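Heroin esterase (Rhodococcus sp., PDB 1LZL) probably hydrolyses acetyl esters such as those of heroin, as a bacterial esterase of the alpha/beta hydrolase fold. Local coordinates at residues S152-V156 / R314-S318; L137-H141 / V178-A182; T206-H210 / T288-S292; I188-D192 / D260-G266. One frame throughout, in Å; residues are numbered along the deposited sequence. Where two conformers were deposited one is given.

Contact 1 (S152-V156 / R314-S318). Unlike the reference sequence in segment 314-318: Gly315 (reference Val), Leu316 (reference Ala), Arg317 (reference Phe), Ser318 (reference Ala).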
loop_
_atom_site.group_PDB
_atom_site.type_symbol
_atom_site.label_atom_id
_atom_site.label_comp_id
_atom_site.label_asym_id
_atom_site.label_seq_id
_atom_site.Cartn_x
_atom_site.Cartn_y
_atom_site.Cartn_z
ATOM N N SER A 152 1.120 -19.996 7.622
ATOM C CA SER A 152 -0.315 -20.055 7.375
ATOM C C SER A 152 -0.965 -18.722 7.721
ATOM O O SER A 152 -2.190 -18.571 7.514
ATOM C CB SER A 152 -0.970 -21.184 8.182
ATOM O OG SER A 152 -1.212 -20.778 9.532
ATOM N N ARG A 153 -0.237 -17.729 8.216
ATOM C CA ARG A 153 -0.883 -16.457 8.585
ATOM C C ARG A 153 -0.023 -15.290 8.086
ATOM O O ARG A 153 0.498 -14.516 8.876
ATOM C CB ARG A 153 -1.086 -16.409 10.109
ATOM C CG ARG A 153 -2.227 -17.384 10.476
ATOM C CD ARG A 153 -2.682 -17.236 11.905
ATOM N NE ARG A 153 -1.612 -17.652 12.823
ATOM C CZ ARG A 153 -1.594 -17.242 14.076
ATOM N NH1 ARG A 153 -2.554 -16.427 14.516
ATOM N NH2 ARG A 153 -0.612 -17.630 14.903
ATOM N N ILE A 154 0.088 -15.255 6.743
ATOM C CA ILE A 154 0.760 -14.146 6.072
ATOM C C ILE A 154 -0.311 -13.204 5.521
ATOM O O ILE A 154 -1.192 -13.657 4.783
ATOM C CB ILE A 154 1.645 -14.649 4.919
ATOM C CG1 ILE A 154 2.697 -15.654 5.430
ATOM C CG2 ILE A 154 2.272 -13.483 4.149
ATOM C CD1 ILE A 154 3.371 -16.399 4.291
ATOM N N ALA A 155 -0.204 -11.937 5.882
ATOM C CA ALA A 155 -1.024 -10.886 5.262
ATOM C C ALA A 155 -0.175 -10.137 4.226
ATOM O O ALA A 155 1.023 -9.980 4.473
ATOM C CB ALA A 155 -1.609 -9.900 6.270
ATOM N N VAL A 156 -0.747 -9.632 3.159
ATOM C CA VAL A 156 -0.049 -8.750 2.211
ATOM C C VAL A 156 -0.839 -7.452 2.206
ATOM O O VAL A 156 -2.082 -7.506 2.056
ATOM C CB VAL A 156 0.053 -9.357 0.817
ATOM C CG1 VAL A 156 0.733 -8.350 -0.121
ATOM C CG2 VAL A 156 0.860 -10.659 0.870
ATOM N N ARG A 314 -7.883 -9.373 13.239
ATOM C CA ARG A 314 -8.880 -10.404 13.011
ATOM C C ARG A 314 -8.548 -11.229 11.786
ATOM O O ARG A 314 -8.715 -12.455 11.771
ATOM C CB ARG A 314 -10.276 -9.786 12.903
ATOM C CG ARG A 314 -11.336 -10.851 12.711
ATOM C CD ARG A 314 -12.575 -10.105 12.173
ATOM N NE ARG A 314 -12.562 -10.259 10.755
ATOM C CZ ARG A 314 -13.111 -10.649 9.649
ATOM N NH1 ARG A 314 -14.311 -11.215 9.564
ATOM N NH2 ARG A 314 -12.353 -10.425 8.565
ATOM N N GLY A 315 -8.038 -10.551 10.753
ATOM C CA GLY A 315 -7.697 -11.219 9.504
ATOM C C GLY A 315 -6.632 -12.301 9.750
ATOM O O GLY A 315 -6.618 -13.281 9.002
ATOM N N LEU A 316 -5.749 -12.157 10.728
ATOM C CA LEU A 316 -4.663 -13.109 10.987
ATOM C C LEU A 316 -4.862 -13.920 12.265
ATOM O O LEU A 316 -3.945 -14.467 12.890
ATOM C CB LEU A 316 -3.336 -12.310 11.057
ATOM C CG LEU A 316 -2.885 -11.760 9.690
ATOM C CD1 LEU A 316 -1.555 -11.046 9.829
ATOM C CD2 LEU A 316 -2.737 -12.795 8.593
ATOM N N ARG A 317 -6.093 -14.032 12.766
ATOM C CA ARG A 317 -6.444 -14.884 13.886
ATOM C C ARG A 317 -6.142 -16.349 13.540
ATOM O O ARG A 317 -6.227 -16.739 12.352
ATOM C CB ARG A 317 -7.936 -14.662 14.242
ATOM C CG ARG A 317 -8.844 -15.125 13.117
ATOM C CD ARG A 317 -10.187 -14.448 13.060
ATOM N NE ARG A 317 -11.223 -15.294 13.666
ATOM C CZ ARG A 317 -12.156 -14.707 14.429
ATOM N NH1 ARG A 317 -12.080 -13.388 14.585
ATOM N NH2 ARG A 317 -13.124 -15.389 15.017
ATOM N N SER A 318 -5.783 -17.068 14.603
ATOM C CA SER A 318 -5.345 -18.447 14.592
ATOM C C SER A 318 -5.696 -19.286 13.374
ATOM O O SER A 318 -4.940 -20.245 13.058
ATOM C CB SER A 318 -5.980 -19.128 15.826
ATOM O OG SER A 318 -7.368 -18.804 15.814
#
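Two side chains do nearly all the work here: Arg153, on strand 153-159, and Leu316, the first residue after helix 299-315 to leave helical angles. Their CA atoms lie 5.6 Å apart, the nearest pair of the two segments. Arg153 points toward 314-318 and, with chi1 m, chi2 t and chi3 m, runs its guanidinium along the chain end, so that NH1 gives a hydrogen bond to Leu316 O at 2.9 Å, with the carbonyl near the guanidinium plane. Its CD passes 3.6 Å from Arg317 O, and NE also forms a salt bridge with Asp150. Leu316 leaves its backbone sideways, but the m, t rotamer brings its tip to the strand: CD1 meets Ala155 CB at 3.7 Å, and CD2 comes to 3.9 Å from Ile154 C. Pro80 and Phe111 also touch this leucine. Arg317 turns away from the strand, and Ser318, the last modelled residue, lies at the exposed margin. Residues 315-318 differ from the reference sequence. The contact sets the first residue after the C-terminal helix, Leu316, against a central parallel strand, at the edge of the helix-on-sheet layer of the alpha/beta hydrolase fold.

Contact 2 (L137-H141 / V178-A182); sequences LLYIH and VVPVA
This is an apolar contact between a helix and a loop at the periphery of the alpha/beta hydrolase fold, where helix 128-142 meets the extended link from helix 161-176 to strand 183-187. Residues 137-141 form a regular helical turn, with His141 N bonded to Leu137 O at 3.0 Å. Val178 has phi/psi of -96/-50; Val179, Pro180 and Val181 are then extended, with phi from -109 to -80° and psi from 122 to 132°, without forming a strand. The closest CA pair is His141 and Val179, 6.6 Å apart. Val179, chi1 t, points at the helix and lies between Leu137, Leu138 and His141: its CG1 lies 3.8 Å from Leu137 CG and 3.8 Å from His141 CB, while its CG2 reaches Leu138 CD2 at 3.8 Å. Leu137 (t, p) also meets Val181, CD2 to CG2 at 4.1 Å. Leu138 (m, t) brings its tip nearer the loop, CD2 lying 3.9 Å from Val178 CG1. His141, chi1 t and chi2 -109°, sets one ring face over Val179 CA, with NE2 3.5 Å from Pro180 CD. Leu137 and His141 both touch Ile154 of strand 153-159. No hydrogen bond joins the two segments, so their fit rests on complementary shape and the burial of aliphatic groups.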
loop_
_atom_site.group_PDB
_atom_site.type_symbol
_atom_site.label_atom_id
_atom_site.label_comp_id
_atom_site.label_asym_id
_atom_site.label_seq_id
_atom_site.Cartn_x
_atom_site.Cartn_y
_atom_site.Cartn_z
ATOM N N LEU A 137 7.755 -11.891 -0.722
ATOM C CA LEU A 137 6.742 -12.837 -0.248
ATOM C C LEU A 137 7.250 -14.268 -0.332
ATOM O O LEU A 137 7.106 -15.023 0.641
ATOM C CB LEU A 137 5.454 -12.638 -1.071
ATOM C CG LEU A 137 4.310 -13.593 -0.679
ATOM C CD1 LEU A 137 3.851 -13.349 0.765
ATOM C CD2 LEU A 137 3.107 -13.502 -1.624
ATOM N N LEU A 138 7.828 -14.623 -1.472
ATOM C CA LEU A 138 8.424 -15.975 -1.633
ATOM C C LEU A 138 9.453 -16.248 -0.550
ATOM O O LEU A 138 9.508 -17.348 0.006
ATOM C CB LEU A 138 9.073 -16.058 -3.017
ATOM C CG LEU A 138 8.116 -16.244 -4.206
ATOM C CD1 LEU A 138 8.856 -16.121 -5.528
ATOM C CD2 LEU A 138 7.478 -17.640 -4.138
ATOM N N TYR A 139 10.293 -15.242 -0.309
ATOM C CA TYR A 139 11.345 -15.408 0.699
ATOM C C TYR A 139 10.759 -15.568 2.078
ATOM O O TYR A 139 11.182 -16.490 2.806
ATOM C CB TYR A 139 12.253 -14.174 0.633
ATOM C CG TYR A 139 13.225 -14.147 1.804
ATOM C CD1 TYR A 139 14.367 -14.946 1.779
ATOM C CD2 TYR A 139 12.990 -13.321 2.907
ATOM C CE1 TYR A 139 15.229 -14.883 2.876
ATOM C CE2 TYR A 139 13.828 -13.255 3.998
ATOM C CZ TYR A 139 14.961 -14.059 3.938
ATOM O OH TYR A 139 15.831 -14.049 5.010
ATOM N N ILE A 140 9.864 -14.666 2.515
ATOM C CA ILE A 140 9.370 -14.809 3.909
ATOM C C ILE A 140 8.637 -16.127 4.104
ATOM O O ILE A 140 8.721 -16.716 5.193
ATOM C CB ILE A 140 8.571 -13.613 4.428
ATOM C CG1 ILE A 140 7.301 -13.344 3.651
ATOM C CG2 ILE A 140 9.491 -12.387 4.497
ATOM C CD1 ILE A 140 6.555 -12.145 4.234
ATOM N N HIS A 141 7.945 -16.620 3.076
ATOM C CA HIS A 141 7.189 -17.859 3.178
ATOM C C HIS A 141 8.169 -19.021 3.273
ATOM O O HIS A 141 7.993 -19.871 4.161
ATOM C CB HIS A 141 6.281 -18.009 1.944
ATOM C CG HIS A 141 5.528 -19.302 2.036
ATOM N ND1 HIS A 141 5.846 -20.321 1.188
ATOM C CD2 HIS A 141 4.542 -19.736 2.868
ATOM C CE1 HIS A 141 5.053 -21.365 1.475
ATOM N NE2 HIS A 141 4.265 -21.034 2.486
ATOM N N VAL A 178 2.076 -21.009 -5.087
ATOM C CA VAL A 178 3.180 -21.366 -4.191
ATOM C C VAL A 178 2.938 -20.879 -2.773
ATOM O O VAL A 178 3.046 -21.590 -1.782
ATOM C CB VAL A 178 4.508 -20.837 -4.776
ATOM C CG1 VAL A 178 5.663 -21.119 -3.815
ATOM C CG2 VAL A 178 4.764 -21.486 -6.132
ATOM N N VAL A 179 2.591 -19.604 -2.629
ATOM C CA VAL A 179 2.484 -18.997 -1.290
ATOM C C VAL A 179 1.022 -18.745 -0.948
ATOM O O VAL A 179 0.389 -17.990 -1.724
ATOM C CB VAL A 179 3.186 -17.621 -1.232
ATOM C CG1 VAL A 179 3.055 -17.038 0.198
ATOM C CG2 VAL A 179 4.617 -17.763 -1.669
ATOM N N PRO A 180 0.505 -19.293 0.135
ATOM C CA PRO A 180 -0.878 -19.004 0.548
ATOM C C PRO A 180 -0.873 -17.639 1.271
ATOM O O PRO A 180 -0.031 -17.370 2.140
ATOM C CB PRO A 180 -1.192 -20.139 1.487
ATOM C CG PRO A 180 0.125 -20.384 2.179
ATOM C CD PRO A 180 1.166 -20.250 1.091
ATOM N N VAL A 181 -1.802 -16.761 0.901
ATOM C CA VAL A 181 -1.978 -15.472 1.575
ATOM C C VAL A 181 -3.278 -15.507 2.397
ATOM O O VAL A 181 -4.340 -15.821 1.812
ATOM C CB VAL A 181 -1.943 -14.333 0.530
ATOM C CG1 VAL A 181 -2.256 -13.021 1.254
ATOM C CG2 VAL A 181 -0.603 -14.253 -0.181
ATOM N N ALA A 182 -3.166 -15.254 3.699
ATOM C CA ALA A 182 -4.312 -15.368 4.612
ATOM C C ALA A 182 -5.223 -14.131 4.598
ATOM O O ALA A 182 -6.417 -14.230 4.903
ATOM C CB ALA A 182 -3.839 -15.603 6.037
#

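Contact 3 (T206-H210 / T288-S292); sequences TPLWH and TFHGS
Pro207 lays its CB over one face of the Phe289 ring, a CH-pi contact 3.9 Å from the centroid, between two loops of this alpha/beta hydrolase, one carrying His290 of the putative Ser160-His290-Asp260 catalytic triad. CA atoms pair as Pro207 with Phe289 (6.4 Å) and Trp209 with His290 (6.0 Å). In 206-210, Leu208 takes positive phi (65/-53), Trp209 N bonds to Pro207 O at 2.7 Å, and Thr206 OG1 donates to Trp209 O at 2.8 Å. Phe289 to Ser292 form a type II turn, closed by Ser292 N to Phe289 O at 3.0 Å; a CB on Gly291 (86/6) would clash with Leu208 CD1 and the preceding carbonyl O. Phe289 has chi1 p; Leu208 (m, t) sets CD1 at the ring edge, 4.1 Å from Phe289 CE1. His290, chi1 t and chi2 88°, bonds through ND1 to Asp260; Trp209 CB lies over its ring, 3.9 Å from the centroid. One water donates to Pro207 O and accepts from His290 N, each at 2.8 Å.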
loop_
_atom_site.group_PDB
_atom_site.type_symbol
_atom_site.label_atom_id
_atom_site.label_comp_id
_atom_site.label_asym_id
_atom_site.label_seq_id
_atom_site.Cartn_x
_atom_site.Cartn_y
_atom_site.Cartn_z
ATOM N N THR A 206 -7.416 18.064 -6.123
ATOM C CA THR A 206 -7.636 17.676 -4.730
ATOM C C THR A 206 -6.347 17.556 -3.965
ATOM O O THR A 206 -5.234 17.545 -4.557
ATOM C CB THR A 206 -8.387 16.323 -4.731
ATOM O OG1 THR A 206 -7.919 15.488 -5.826
ATOM C CG2 THR A 206 -9.871 16.573 -4.914
ATOM N N PRO A 207 -6.325 17.543 -2.649
ATOM C CA PRO A 207 -5.108 17.485 -1.848
ATOM C C PRO A 207 -4.280 16.212 -2.125
ATOM O O PRO A 207 -4.848 15.123 -2.203
ATOM C CB PRO A 207 -5.665 17.485 -0.430
ATOM C CG PRO A 207 -6.974 18.219 -0.520
ATOM C CD PRO A 207 -7.557 17.679 -1.810
ATOM N N LEU A 208 -2.973 16.429 -2.282
ATOM C CA LEU A 208 -1.912 15.460 -2.424
ATOM C C LEU A 208 -2.003 14.641 -3.688
ATOM O O LEU A 208 -1.002 14.506 -4.442
ATOM C CB LEU A 208 -1.876 14.570 -1.172
ATOM C CG LEU A 208 -1.512 15.340 0.110
ATOM C CD1 LEU A 208 -1.313 14.331 1.225
ATOM C CD2 LEU A 208 -0.301 16.214 -0.172
ATOM N N TRP A 209 -3.123 13.985 -4.013
ATOM C CA TRP A 209 -3.281 13.197 -5.230
ATOM C C TRP A 209 -4.429 13.802 -6.026
ATOM O O TRP A 209 -5.380 14.294 -5.418
ATOM C CB TRP A 209 -3.567 11.730 -4.956
ATOM C CG TRP A 209 -3.083 10.779 -6.040
ATOM C CD1 TRP A 209 -3.791 9.932 -6.821
ATOM C CD2 TRP A 209 -1.698 10.614 -6.431
ATOM N NE1 TRP A 209 -2.967 9.228 -7.687
ATOM C CE2 TRP A 209 -1.692 9.650 -7.447
ATOM C CE3 TRP A 209 -0.531 11.232 -5.966
ATOM C CZ2 TRP A 209 -0.487 9.241 -8.062
ATOM C CZ3 TRP A 209 0.666 10.820 -6.591
ATOM C CH2 TRP A 209 0.669 9.860 -7.606
ATOM N N HIS A 210 -4.305 13.664 -7.327
ATOM C CA HIS A 210 -5.193 14.347 -8.269
ATOM C C HIS A 210 -4.921 13.751 -9.625
ATOM O O HIS A 210 -3.912 13.028 -9.838
ATOM C CB HIS A 210 -5.015 15.863 -8.214
ATOM C CG HIS A 210 -3.588 16.334 -8.302
ATOM N ND1 HIS A 210 -2.996 17.092 -7.310
ATOM C CD2 HIS A 210 -2.651 16.110 -9.267
ATOM C CE1 HIS A 210 -1.743 17.322 -7.683
ATOM N NE2 HIS A 210 -1.538 16.747 -8.855
ATOM N N THR A 288 -12.600 13.187 4.100
ATOM C CA THR A 288 -11.174 12.887 4.066
ATOM C C THR A 288 -10.576 13.120 2.683
ATOM O O THR A 288 -11.305 13.384 1.722
ATOM C CB THR A 288 -10.959 11.416 4.455
ATOM O OG1 THR A 288 -11.816 10.637 3.618
ATOM C CG2 THR A 288 -11.335 11.190 5.903
ATOM N N PHE A 289 -9.245 13.000 2.592
ATOM C CA PHE A 289 -8.595 13.141 1.270
ATOM C C PHE A 289 -7.484 12.084 1.196
ATOM O O PHE A 289 -7.159 11.438 2.182
ATOM C CB PHE A 289 -8.104 14.572 1.024
ATOM C CG PHE A 289 -7.131 15.127 2.046
ATOM C CD1 PHE A 289 -5.780 14.828 1.953
ATOM C CD2 PHE A 289 -7.556 15.942 3.093
ATOM C CE1 PHE A 289 -4.895 15.336 2.885
ATOM C CE2 PHE A 289 -6.682 16.461 4.038
ATOM C CZ PHE A 289 -5.346 16.136 3.935
ATOM N N HIS A 290 -6.880 11.988 -0.030
ATOM C CA HIS A 290 -5.769 11.049 -0.153
ATOM C C HIS A 290 -4.615 11.338 0.786
ATOM O O HIS A 290 -3.976 12.387 0.617
ATOM C CB HIS A 290 -5.265 11.077 -1.594
ATOM C CG HIS A 290 -4.237 9.992 -1.822
ATOM N ND1 HIS A 290 -4.600 8.728 -2.195
ATOM C CD2 HIS A 290 -2.876 10.005 -1.778
ATOM C CE1 HIS A 290 -3.498 7.974 -2.354
ATOM N NE2 HIS A 290 -2.445 8.739 -2.110
ATOM N N GLY A 291 -4.273 10.478 1.742
ATOM C CA GLY A 291 -3.195 10.791 2.684
ATOM C C GLY A 291 -3.647 11.595 3.898
ATOM O O GLY A 291 -2.769 11.966 4.711
ATOM N N SER A 292 -4.947 11.845 4.094
ATOM C CA SER A 292 -5.310 12.569 5.332
ATOM C C SER A 292 -5.029 11.786 6.600
ATOM O O SER A 292 -4.979 12.334 7.742
ATOM C CB SER A 292 -6.766 13.057 5.249
ATOM O OG SER A 292 -7.686 11.968 5.143
HETATM O O HOH W 1 -7.159 13.629 -2.254
#

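Contact 4 (I188-D192 / D260-G266)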
loop_
_atom_site.group_PDB
_atom_site.type_symbol
_atom_site.label_atom_id
_atom_site.label_comp_id
_atom_site.label_asym_id
_atom_site.label_seq_id
_atom_site.Cartn_x
_atom_site.Cartn_y
_atom_site.Cartn_z
ATOM N N ILE A 188 -6.330 2.996 0.602
ATOM C CA ILE A 188 -6.384 3.980 -0.498
ATOM C C ILE A 188 -5.619 3.469 -1.731
ATOM O O ILE A 188 -4.761 4.118 -2.296
ATOM C CB ILE A 188 -5.949 5.373 -0.044
ATOM C CG1 ILE A 188 -4.511 5.517 0.517
ATOM C CG2 ILE A 188 -6.958 5.897 0.961
ATOM C CD1 ILE A 188 -4.102 6.926 0.954
ATOM N N PRO A 189 -5.922 2.233 -2.190
ATOM C CA PRO A 189 -5.059 1.647 -3.220
ATOM C C PRO A 189 -5.135 2.300 -4.589
ATOM O O PRO A 189 -6.219 2.770 -4.983
ATOM C CB PRO A 189 -5.612 0.192 -3.326
ATOM C CG PRO A 189 -7.055 0.316 -2.910
ATOM C CD PRO A 189 -7.025 1.329 -1.773
ATOM N N GLU A 190 -4.045 2.286 -5.355
ATOM C CA GLU A 190 -3.909 2.758 -6.729
ATOM C C GLU A 190 -3.935 1.525 -7.623
ATOM O O GLU A 190 -2.950 0.770 -7.690
ATOM C CB GLU A 190 -2.610 3.542 -6.860
ATOM C CG GLU A 190 -2.357 4.111 -8.251
ATOM C CD GLU A 190 -1.086 4.927 -8.327
ATOM O OE1 GLU A 190 -0.329 5.018 -7.353
ATOM O OE2 GLU A 190 -0.875 5.482 -9.438
ATOM N N LEU A 191 -5.086 1.308 -8.299
ATOM C CA LEU A 191 -5.395 -0.005 -8.898
ATOM C C LEU A 191 -5.629 0.005 -10.408
ATOM O O LEU A 191 -5.525 -1.017 -11.058
ATOM C CB LEU A 191 -6.654 -0.590 -8.244
ATOM C CG LEU A 191 -6.569 -0.909 -6.745
ATOM C CD1 LEU A 191 -7.970 -1.104 -6.174
ATOM C CD2 LEU A 191 -5.682 -2.116 -6.502
ATOM N N ASP A 192 -6.001 1.183 -10.951
ATOM C CA ASP A 192 -6.505 1.203 -12.339
ATOM C C ASP A 192 -5.847 2.302 -13.147
ATOM O O ASP A 192 -6.004 3.471 -12.789
ATOM C CB ASP A 192 -8.031 1.437 -12.248
ATOM C CG ASP A 192 -8.755 1.176 -13.558
ATOM O OD1 ASP A 192 -8.035 1.161 -14.593
ATOM O OD2 ASP A 192 -9.988 1.008 -13.583
ATOM N N ASP A 260 -10.359 11.691 -2.596
ATOM C CA ASP A 260 -9.267 11.028 -3.290
ATOM C C ASP A 260 -9.641 10.624 -4.689
ATOM O O ASP A 260 -10.668 9.913 -4.935
ATOM C CB ASP A 260 -8.909 9.788 -2.464
ATOM C CG ASP A 260 -7.690 9.027 -2.919
ATOM O OD1 ASP A 260 -7.125 9.339 -3.995
ATOM O OD2 ASP A 260 -7.282 8.140 -2.154
ATOM N N PRO A 261 -8.902 10.952 -5.746
ATOM C CA PRO A 261 -9.225 10.474 -7.086
ATOM C C PRO A 261 -9.256 8.933 -7.153
ATOM O O PRO A 261 -9.923 8.374 -8.014
ATOM C CB PRO A 261 -8.027 10.921 -7.952
ATOM C CG PRO A 261 -7.127 11.647 -7.061
ATOM C CD PRO A 261 -7.687 11.803 -5.690
ATOM N N LEU A 262 -8.547 8.228 -6.295
ATOM C CA LEU A 262 -8.526 6.758 -6.270
ATOM C C LEU A 262 -9.781 6.179 -5.644
ATOM O O LEU A 262 -9.937 4.932 -5.613
ATOM C CB LEU A 262 -7.311 6.314 -5.452
ATOM C CG LEU A 262 -5.937 6.761 -5.991
ATOM C CD1 LEU A 262 -4.830 6.336 -5.049
ATOM C CD2 LEU A 262 -5.728 6.197 -7.384
ATOM N N ARG A 263 -10.667 7.004 -5.098
ATOM C CA ARG A 263 -11.796 6.460 -4.322
ATOM C C ARG A 263 -12.626 5.475 -5.109
ATOM O O ARG A 263 -12.940 4.362 -4.652
ATOM C CB ARG A 263 -12.655 7.677 -3.887
ATOM C CG ARG A 263 -13.895 7.289 -3.076
ATOM C CD ARG A 263 -14.837 8.528 -3.094
ATOM N NE ARG A 263 -15.464 8.658 -4.392
ATOM C CZ ARG A 263 -15.960 9.821 -4.869
ATOM N NH1 ARG A 263 -15.869 10.934 -4.145
ATOM N NH2 ARG A 263 -16.523 9.807 -6.072
ATOM N N ASP A 264 -13.052 5.857 -6.326
ATOM C CA ASP A 264 -14.011 4.999 -7.007
ATOM C C ASP A 264 -13.346 3.694 -7.411
ATOM O O ASP A 264 -14.037 2.654 -7.309
ATOM C CB ASP A 264 -14.573 5.681 -8.264
ATOM C CG ASP A 264 -15.465 6.869 -7.967
ATOM O OD1 ASP A 264 -15.736 7.189 -6.791
ATOM O OD2 ASP A 264 -15.881 7.511 -8.956
ATOM N N GLU A 265 -12.085 3.661 -7.864
ATOM C CA GLU A 265 -11.532 2.364 -8.288
ATOM C C GLU A 265 -11.388 1.458 -7.085
ATOM O O GLU A 265 -11.476 0.244 -7.190
ATOM C CB GLU A 265 -10.220 2.604 -9.043
ATOM C CG GLU A 265 -9.050 3.069 -8.198
ATOM C CD GLU A 265 -8.025 3.812 -9.070
ATOM O OE1 GLU A 265 -8.441 4.807 -9.694
ATOM O OE2 GLU A 265 -6.845 3.385 -9.135
ATOM N N GLY A 266 -11.162 2.026 -5.874
ATOM C CA GLY A 266 -11.090 1.230 -4.667
ATOM C C GLY A 266 -12.430 0.621 -4.332
ATOM O O GLY A 266 -12.562 -0.596 -4.077
HETATM O O HOH W 2 -8.536 3.658 -3.486
HETATM O O HOH W 3 -5.183 5.092 -10.470
HETATM O O HOH W 4 -8.314 4.994 -12.368
#
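Ile188 follows strand 183-187 with positive phi (39/52); its CB lies 3.7 Å from Asp260 OD2 and its carbonyl O 3.5 Å from Leu262 CD1. The carbonyl of Pro189 turns to 260-266: a water donates to Pro189 O at 2.9 Å and to Leu262 O at 2.8 Å. Glu190 packs its CA 3.9 Å from Leu262 CD2, whereas its extended side chain leads away to Ser217. Next, Leu191 N and Asp192 N both donate to Glu265 OE2, at 2.8 and 3.0 Å, so one carboxylate oxygen ties two successive amides. Two further waters each bridge Asp192 O to Glu265, one through OE2 and the other through OE1, while the Asp192 carboxylate pairs with Arg194. Across the contact, Asp260 opens a type I turn leading into helix 263-275; its OD1 accepts from Leu262 N at 2.9 Å, and its OD2 accepts from His290 ND1. The loop after strand 183-187 thus meets the turn and helix after neighbouring strand 252-257, where Asp260 is the acid of a probable alpha/beta-hydrolase Ser-His-Asp triad.

Contacts 3 and 4 are buried and adjoin, their centres 11 Å apart: His290 ND1 meets Asp260 OD2 at 2.7 Å, the probable relay of the triad, and Leu262 packs on the same imidazole. Contacts 1 and 2, partly buried, have centres 12 Å apart on the far side of the chain's centre from contact 3, where Ile154 O is within 2.8 Å of Ala182 N. About 30 Å separates the centres of contacts 1 and 3. Chemistry follows place: contact 2 is apolar and contact 1 adds one arginine bond, whereas contact 3 joins two loops by CH-pi contacts and one water, and contact 4 ties a loop to 260-266 through a buried carboxylate and three waters.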